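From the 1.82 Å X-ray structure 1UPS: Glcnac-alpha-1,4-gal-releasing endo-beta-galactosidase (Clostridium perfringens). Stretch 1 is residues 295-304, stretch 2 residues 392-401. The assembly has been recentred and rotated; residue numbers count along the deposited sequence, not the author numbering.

Stretch 1 295-304: RNRQTGKFLY
Stretch 2 (392-401) HTESYEGVLQ

Two hairpin-like loops of one chain meet here through a small, sparse contact, 273 Å² summed over both sides, made from one leucine pair, one water bridge and a tyrosine whose ring edge meets Q298 and T299, with a single weak direct hydrogen bond between them.

Each loop is held by its own hydrogen bonds. In stretch 1, a strand ending at N296 leads into 297-299, which have helical phi/psi (near -66/-44, -72/-46 and -96/-17); G300 follows at 70/9, a positive phi that favours glycine, and the chain returns to strand at 302-304. Backbone bonds close the loop: N296 N to K301 O at 2.8 Å and G300 N to N296 O at 2.9 Å. N296, chi1 t, fills the bend with its amide oxygen, and N296 OD1 accepts from T299 N at 3.0 Å and, weakly, from Q298 N at 3.0 Å. Asparagine suits the spot because its short side chain can fold back onto the amides that follow it. T299, chi1 p, adds a further brace, its OG1 receiving K301 N at 3.2 Å. R295, extended with chi1 to chi3 all t, adds a bond from R295 NE to G300 O at 2.8 Å.

Stretch 2 pairs its ends, H392 N to Q401 O and Q401 N to H392 O both at 3.0 Å, and between them runs a type I turn from T393 to Y396, with Y396 N bonded to T393 O at 2.9 Å. Q401 reaches inside this loop: its OE1 takes S395 N and its NE2 gives to S395 OG, each at 3.0 Å. Y396 has left-handed angles, 49/52, and G398, at 87/-1, occupies a conformation in which a CB would jam against the preceding carbonyl oxygen.

The nearest CA pairs rise together in both stretches, at a constant offset of 97: N296 with T393 (8.2 Å), T299 with Y396 (8.5 Å) and L303 with L400 (8.0 Å). At the buried end, L303 (m, t) starts sideways but brings its tip inward, while the CA-to-CB bond of L400 (t, p) points toward stretch 1; L303 CD1 and L400 CD2 touch at 3.9 Å. Both residues are buried, and their branched apolar ends meet where no polar group of the other stretch is in contact with either.

In the middle, the threonines T299 and T393, both chi1 p and both directed toward the other stretch, share a water, 2.7 Å from T299 OG1 and 2.8 Å from T393 OG1. The water spans hydroxyls that do not meet directly. Threonine offers a hydroxyl for this water and, at T299, a methyl for the tyrosine ring edge. N296 and T393 are buried; N296 ND2 lies 3.6 Å from T393 OG1 and is hydrogen-bonded elsewhere in the structure.

At the exposed end, Y396 (chi1 m, chi2 87°) starts sideways, yet its ring extends back along stretch 1 and has 59 Å² covered, the largest share of any residue. T299 CG2 sits at the ring edge, 3.8 Å from Y396 CD2, and Q298 CG lies at the edge too. Q298 (t, p) then gives the weak bond, Q298 NE2 to Y396 OH at 3.2 Å and 135°. A long aromatic with a terminal hydroxyl thus combines apolar and polar contact.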

# COMPACT_ATOMS: atom_id res chain seq x y z
N ARG A 295 -10.85 -11.59 18.47
CA ARG A 295 -10.44 -12.87 19.02
C ARG A 295 -8.92 -13.00 19.09
O ARG A 295 -8.21 -12.65 18.14
CB ARG A 295 -11.00 -13.99 18.13
CG ARG A 295 -10.83 -15.41 18.71
CD ARG A 295 -11.32 -16.52 17.76
NE ARG A 295 -11.75 -17.67 18.55
CZ ARG A 295 -12.11 -18.86 18.07
NH1 ARG A 295 -12.10 -19.11 16.76
NH2 ARG A 295 -12.46 -19.82 18.92
N ASN A 296 -8.43 -13.52 20.22
CA ASN A 296 -7.00 -13.79 20.40
C ASN A 296 -6.53 -15.03 19.65
O ASN A 296 -7.20 -16.08 19.68
CB ASN A 296 -6.69 -13.96 21.90
CG ASN A 296 -5.19 -13.96 22.18
OD1 ASN A 296 -4.56 -15.03 22.28
ND2 ASN A 296 -4.61 -12.77 22.25
N ARG A 297 -5.39 -14.94 18.97
CA ARG A 297 -4.91 -16.10 18.22
C ARG A 297 -4.51 -17.29 19.11
O ARG A 297 -4.83 -18.46 18.81
CB ARG A 297 -3.75 -15.73 17.28
CG ARG A 297 -3.28 -16.93 16.42
CD ARG A 297 -2.12 -16.58 15.49
NE ARG A 297 -1.85 -17.67 14.56
CZ ARG A 297 -0.92 -17.65 13.60
NH1 ARG A 297 -0.16 -16.57 13.43
NH2 ARG A 297 -0.76 -18.72 12.80
N GLN A 298 -3.80 -16.99 20.19
CA GLN A 298 -3.28 -18.05 21.07
C GLN A 298 -4.39 -18.72 21.87
O GLN A 298 -4.45 -19.96 21.93
CB GLN A 298 -2.17 -17.49 21.98
CG GLN A 298 -1.66 -18.50 23.05
CD GLN A 298 -0.78 -19.60 22.51
OE1 GLN A 298 -0.71 -19.81 21.30
NE2 GLN A 298 -0.09 -20.33 23.41
N THR A 299 -5.28 -17.92 22.47
CA THR A 299 -6.26 -18.48 23.41
C THR A 299 -7.61 -18.77 22.79
O THR A 299 -8.42 -19.49 23.39
CB THR A 299 -6.52 -17.55 24.60
OG1 THR A 299 -7.13 -16.33 24.13
CG2 THR A 299 -5.19 -17.13 25.29
N GLY A 300 -7.88 -18.18 21.62
CA GLY A 300 -9.18 -18.31 20.98
C GLY A 300 -10.31 -17.56 21.69
O GLY A 300 -11.48 -17.74 21.34
N LYS A 301 -9.98 -16.73 22.69
CA LYS A 301 -10.99 -16.00 23.46
C LYS A 301 -11.29 -14.62 22.86
O LYS A 301 -10.49 -14.07 22.10
CB LYS A 301 -10.60 -15.85 24.93
CG LYS A 301 -10.16 -17.16 25.61
CD LYS A 301 -11.23 -18.27 25.51
CE LYS A 301 -10.79 -19.50 26.35
NZ LYS A 301 -11.62 -20.73 26.11
N PHE A 302 -12.45 -14.07 23.22
CA PHE A 302 -12.94 -12.81 22.67
C PHE A 302 -12.88 -11.67 23.69
O PHE A 302 -13.12 -11.88 24.87
CB PHE A 302 -14.39 -13.01 22.20
CG PHE A 302 -14.52 -13.86 20.96
CD1 PHE A 302 -14.59 -15.26 21.04
CD2 PHE A 302 -14.55 -13.26 19.70
CE1 PHE A 302 -14.71 -16.05 19.87
CE2 PHE A 302 -14.66 -14.02 18.52
CZ PHE A 302 -14.74 -15.42 18.61
N LEU A 303 -12.62 -10.45 23.21
CA LEU A 303 -12.61 -9.27 24.06
C LEU A 303 -14.01 -8.76 24.37
O LEU A 303 -14.85 -8.65 23.48
CB LEU A 303 -11.85 -8.12 23.38
CG LEU A 303 -10.41 -8.41 23.02
CD1 LEU A 303 -9.74 -7.13 22.50
CD2 LEU A 303 -9.68 -9.00 24.23
N TYR A 304 -14.23 -8.43 25.64
CA TYR A 304 -15.47 -7.80 26.06
C TYR A 304 -15.26 -6.93 27.30
O TYR A 304 -14.26 -7.07 28.00
CB TYR A 304 -16.58 -8.84 26.30
CG TYR A 304 -16.37 -9.74 27.51
CD1 TYR A 304 -17.00 -9.46 28.72
CD2 TYR A 304 -15.56 -10.88 27.43
CE1 TYR A 304 -16.83 -10.30 29.83
CE2 TYR A 304 -15.39 -11.73 28.54
CZ TYR A 304 -16.02 -11.42 29.73
OH TYR A 304 -15.85 -12.23 30.84
N HIS A 392 -1.83 -7.29 24.10
CA HIS A 392 -1.49 -8.73 24.22
C HIS A 392 -2.07 -9.36 25.48
O HIS A 392 -2.55 -8.64 26.38
CB HIS A 392 0.03 -8.96 24.19
CG HIS A 392 0.73 -8.49 25.43
ND1 HIS A 392 0.79 -9.24 26.58
CD2 HIS A 392 1.37 -7.32 25.71
CE1 HIS A 392 1.44 -8.57 27.52
NE2 HIS A 392 1.81 -7.40 27.01
N THR A 393 -2.04 -10.69 25.56
CA THR A 393 -2.40 -11.40 26.80
C THR A 393 -1.32 -12.41 27.19
O THR A 393 -1.62 -13.55 27.54
CB THR A 393 -3.81 -12.10 26.75
OG1 THR A 393 -3.82 -13.12 25.73
CG2 THR A 393 -4.91 -11.12 26.32
N GLU A 394 -0.06 -12.00 27.13
CA GLU A 394 1.06 -12.92 27.35
C GLU A 394 1.16 -13.45 28.79
O GLU A 394 1.83 -14.47 29.02
CB GLU A 394 2.39 -12.31 26.87
CG GLU A 394 3.63 -13.21 26.95
CD GLU A 394 3.53 -14.55 26.20
OE1 GLU A 394 4.31 -15.48 26.54
OE2 GLU A 394 2.70 -14.68 25.28
N SER A 395 0.52 -12.78 29.75
CA SER A 395 0.45 -13.29 31.13
C SER A 395 -0.80 -14.15 31.36
O SER A 395 -0.92 -14.80 32.41
CB SER A 395 0.50 -12.15 32.14
OG SER A 395 1.70 -11.40 31.97
N TYR A 396 -1.71 -14.16 30.39
CA TYR A 396 -2.95 -14.96 30.46
C TYR A 396 -3.69 -14.77 31.79
O TYR A 396 -4.04 -15.76 32.47
CB TYR A 396 -2.66 -16.46 30.30
CG TYR A 396 -1.87 -16.89 29.08
CD1 TYR A 396 -0.47 -16.90 29.08
CD2 TYR A 396 -2.53 -17.32 27.93
CE1 TYR A 396 0.24 -17.33 27.98
CE2 TYR A 396 -1.82 -17.76 26.81
CZ TYR A 396 -0.43 -17.77 26.85
OH TYR A 396 0.28 -18.22 25.75
N GLU A 397 -3.94 -13.51 32.14
CA GLU A 397 -4.56 -13.17 33.42
C GLU A 397 -6.08 -13.00 33.34
O GLU A 397 -6.71 -12.62 34.34
CB GLU A 397 -3.93 -11.90 33.99
CG GLU A 397 -2.46 -12.05 34.37
CD GLU A 397 -1.84 -10.77 34.93
OE1 GLU A 397 -2.46 -9.69 34.79
OE2 GLU A 397 -0.73 -10.86 35.49
N GLY A 398 -6.66 -13.25 32.17
CA GLY A 398 -8.10 -13.10 31.97
C GLY A 398 -8.52 -11.69 31.57
O GLY A 398 -9.71 -11.43 31.35
N VAL A 399 -7.54 -10.79 31.48
CA VAL A 399 -7.74 -9.38 31.17
C VAL A 399 -6.71 -8.91 30.15
O VAL A 399 -5.69 -9.58 29.95
CB VAL A 399 -7.64 -8.47 32.44
CG1 VAL A 399 -8.84 -8.72 33.36
CG2 VAL A 399 -6.34 -8.71 33.20
N LEU A 400 -6.96 -7.76 29.52
CA LEU A 400 -6.15 -7.29 28.41
C LEU A 400 -4.97 -6.44 28.85
O LEU A 400 -5.13 -5.50 29.64
CB LEU A 400 -7.01 -6.46 27.46
CG LEU A 400 -6.52 -6.20 26.04
CD1 LEU A 400 -6.22 -7.50 25.31
CD2 LEU A 400 -7.58 -5.38 25.26
N GLN A 401 -3.79 -6.78 28.34
CA GLN A 401 -2.54 -6.09 28.71
C GLN A 401 -2.01 -5.25 27.55
O GLN A 401 -2.45 -5.40 26.41
CB GLN A 401 -1.46 -7.10 29.09
CG GLN A 401 -1.79 -8.00 30.29
CD GLN A 401 -0.81 -9.14 30.41
OE1 GLN A 401 -1.09 -10.25 29.94
NE2 GLN A 401 0.36 -8.86 30.99
O HOH W 1 -6.49 -13.97 25.32